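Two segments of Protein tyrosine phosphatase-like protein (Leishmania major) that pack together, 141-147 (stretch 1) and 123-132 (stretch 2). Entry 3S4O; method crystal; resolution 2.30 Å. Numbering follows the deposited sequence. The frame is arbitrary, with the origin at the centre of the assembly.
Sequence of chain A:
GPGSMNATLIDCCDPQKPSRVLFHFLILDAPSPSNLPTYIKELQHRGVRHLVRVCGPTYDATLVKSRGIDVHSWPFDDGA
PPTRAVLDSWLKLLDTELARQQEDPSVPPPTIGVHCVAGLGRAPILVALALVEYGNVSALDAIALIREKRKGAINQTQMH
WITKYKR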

# COMPACT_ATOMS: atom_id res chain seq x y z
N ASP A 141 -10.31 8.17 -11.20
CA ASP A 141 -9.58 7.17 -11.98
C ASP A 141 -8.79 6.21 -11.07
O ASP A 141 -8.58 5.05 -11.43
CB ASP A 141 -8.61 7.83 -12.98
CG ASP A 141 -9.32 8.53 -14.14
OD1 ASP A 141 -10.45 8.15 -14.52
OD2 ASP A 141 -8.71 9.48 -14.70
N ALA A 142 -8.33 6.70 -9.92
CA ALA A 142 -7.60 5.83 -8.99
C ALA A 142 -8.54 4.81 -8.40
O ALA A 142 -8.16 3.65 -8.18
CB ALA A 142 -6.95 6.64 -7.89
N ILE A 143 -9.78 5.23 -8.14
CA ILE A 143 -10.80 4.36 -7.56
C ILE A 143 -11.21 3.29 -8.57
O ILE A 143 -11.29 2.11 -8.24
CB ILE A 143 -12.06 5.16 -7.12
CG1 ILE A 143 -11.74 6.07 -5.94
CG2 ILE A 143 -13.18 4.22 -6.70
CD1 ILE A 143 -12.85 7.09 -5.64
N ALA A 144 -11.45 3.72 -9.80
CA ALA A 144 -11.83 2.80 -10.87
C ALA A 144 -10.73 1.76 -11.09
O ALA A 144 -11.02 0.58 -11.28
CB ALA A 144 -12.09 3.57 -12.17
N LEU A 145 -9.48 2.21 -11.06
CA LEU A 145 -8.31 1.35 -11.29
C LEU A 145 -8.25 0.24 -10.24
O LEU A 145 -8.04 -0.93 -10.57
CB LEU A 145 -7.02 2.17 -11.23
CG LEU A 145 -5.73 1.47 -11.64
CD1 LEU A 145 -5.93 0.45 -12.78
CD2 LEU A 145 -4.65 2.51 -12.02
N ILE A 146 -8.44 0.63 -8.99
CA ILE A 146 -8.42 -0.31 -7.87
C ILE A 146 -9.60 -1.27 -7.95
O ILE A 146 -9.46 -2.46 -7.69
CB ILE A 146 -8.39 0.41 -6.50
CG1 ILE A 146 -6.98 0.95 -6.22
CG2 ILE A 146 -8.84 -0.51 -5.37
CD1 ILE A 146 -6.91 2.15 -5.30
N ARG A 147 -10.76 -0.74 -8.34
CA ARG A 147 -11.99 -1.54 -8.48
C ARG A 147 -11.95 -2.54 -9.64
O ARG A 147 -12.62 -3.58 -9.61
CB ARG A 147 -13.21 -0.64 -8.63
CG ARG A 147 -13.65 -0.03 -7.33
CD ARG A 147 -14.82 0.90 -7.54
NE ARG A 147 -15.27 1.44 -6.26
CZ ARG A 147 -16.10 2.47 -6.13
NH1 ARG A 147 -16.60 3.08 -7.20
NH2 ARG A 147 -16.44 2.88 -4.92
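Stretch 2 (123-132) APILVALALV

Residues 123-132 form a helical segment that packs across the helix of residues 141-147, both segments belonging to longer helices of the same chain. Their N-to-C directions make an angle of 132°, so the second helix runs broadly against the first but crosses it obliquely, and the axes come within 9.1 Å of each other. The register follows from this reversal: Ala142 lies nearest Ala128, with their CA atoms 5.3 Å apart, whereas one turn further along stretch 1 the CA of Ile146 is 7.0 Å from the CA of Pro124.

Ile146 covers the most surface in the contact. Its CA-to-CB bond points toward stretch 2, and with chi1 m and chi2 t the side chain carries Ile146 CD1 to 3.4 Å from Ala128 CB and equally to 3.4 Å from Pro124 O. Pro124 O already accepts a hydrogen bond from Ala128 N (2.8 Å) within its own helix, so the isoleucine methyl packs against a satisfied backbone group. Val127 CG1 also lies near Ile146 CD1, at 4.2 Å, while the other branch, through Ile146 CG2, rests 3.9 Å from Pro124 CB.

Leu131 makes the largest contribution from stretch 2. Its CA-to-CB bond points toward stretch 1, and its m, t conformation brings Leu131 CD1 within reach of three residues there: 4.0 Å from Ala142 CB, 4.2 Å from Leu145 CD2 and 4.5 Å from Ile146 CD1. The leucine therefore spans successive turns of the facing helix, and Leu145 meets stretch 2 through this one contact.

Ala142 marks the close approach of the two backbones. Ala142 CB sits 3.8 Å from Ala128 O and 4.4 Å from Ala128 CB, and Val132 CG2 adds a further contact with Ala142 CB at 4.2 Å. Because both residues of this pair are alanines, little side-chain bulk separates the main chains here.

No hydrogen bond links the two stretches; the interface is made by apolar side chains and by methyl groups lying over backbone carbonyls, and it buries 303 Å² in total. Regular i+4 to i hydrogen bonds, such as Ile146 N to Ala142 O (3.1 Å) and Val132 N to Ala128 O (3.1 Å), hold the contacting residues in place along each helix. Ile125, Leu126 and Leu129 direct their CA-to-CB bonds away from stretch 1 and take no part in the contact.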

# COMPACT_ATOMS: atom_id res chain seq x y z
N ALA A 123 -6.96 -0.72 3.25
CA ALA A 123 -5.79 -1.01 2.42
C ALA A 123 -5.84 -0.30 1.06
O ALA A 123 -4.92 0.43 0.74
CB ALA A 123 -5.59 -2.52 2.24
N PRO A 124 -6.92 -0.48 0.29
CA PRO A 124 -7.02 0.16 -1.02
C PRO A 124 -7.00 1.67 -1.00
O PRO A 124 -6.54 2.28 -1.97
CB PRO A 124 -8.39 -0.30 -1.54
CG PRO A 124 -8.68 -1.52 -0.85
CD PRO A 124 -8.01 -1.44 0.50
N ILE A 125 -7.51 2.30 0.05
CA ILE A 125 -7.57 3.75 0.01
C ILE A 125 -6.19 4.37 0.16
O ILE A 125 -5.96 5.43 -0.39
CB ILE A 125 -8.62 4.38 0.95
CG1 ILE A 125 -9.14 5.66 0.25
CG2 ILE A 125 -8.05 4.65 2.33
CD1 ILE A 125 -10.06 6.48 1.05
N LEU A 126 -5.27 3.71 0.86
CA LEU A 126 -3.87 4.16 0.92
C LEU A 126 -3.22 4.08 -0.44
O LEU A 126 -2.45 4.96 -0.84
CB LEU A 126 -3.05 3.31 1.89
CG LEU A 126 -3.08 3.74 3.37
CD1 LEU A 126 -1.84 3.18 4.06
CD2 LEU A 126 -3.16 5.26 3.58
N VAL A 127 -3.52 3.01 -1.16
CA VAL A 127 -2.97 2.81 -2.50
C VAL A 127 -3.54 3.86 -3.44
O VAL A 127 -2.80 4.49 -4.20
CB VAL A 127 -3.23 1.40 -3.01
CG1 VAL A 127 -2.87 1.28 -4.48
CG2 VAL A 127 -2.44 0.41 -2.18
N ALA A 128 -4.84 4.08 -3.35
CA ALA A 128 -5.52 5.08 -4.16
C ALA A 128 -4.85 6.43 -3.96
O ALA A 128 -4.57 7.15 -4.91
CB ALA A 128 -6.99 5.16 -3.77
N LEU A 129 -4.57 6.76 -2.71
CA LEU A 129 -3.95 8.03 -2.38
C LEU A 129 -2.56 8.17 -2.99
O LEU A 129 -2.20 9.27 -3.41
CB LEU A 129 -3.83 8.17 -0.88
CG LEU A 129 -3.07 9.44 -0.45
CD1 LEU A 129 -3.99 10.64 -0.39
CD2 LEU A 129 -2.34 9.22 0.84
N ALA A 130 -1.79 7.09 -2.96
CA ALA A 130 -0.45 7.09 -3.56
C ALA A 130 -0.54 7.38 -5.06
O ALA A 130 0.27 8.14 -5.60
CB ALA A 130 0.27 5.76 -3.33
N LEU A 131 -1.54 6.79 -5.71
CA LEU A 131 -1.77 7.01 -7.14
C LEU A 131 -2.08 8.48 -7.43
O LEU A 131 -1.64 9.03 -8.44
CB LEU A 131 -2.92 6.14 -7.68
CG LEU A 131 -2.71 4.63 -7.81
CD1 LEU A 131 -4.02 3.96 -8.18
CD2 LEU A 131 -1.67 4.31 -8.85
N VAL A 132 -2.85 9.10 -6.55
CA VAL A 132 -3.20 10.50 -6.70
C VAL A 132 -1.99 11.39 -6.44
O VAL A 132 -1.69 12.29 -7.24
CB VAL A 132 -4.34 10.93 -5.77
CG1 VAL A 132 -4.50 12.45 -5.80
CG2 VAL A 132 -5.64 10.25 -6.18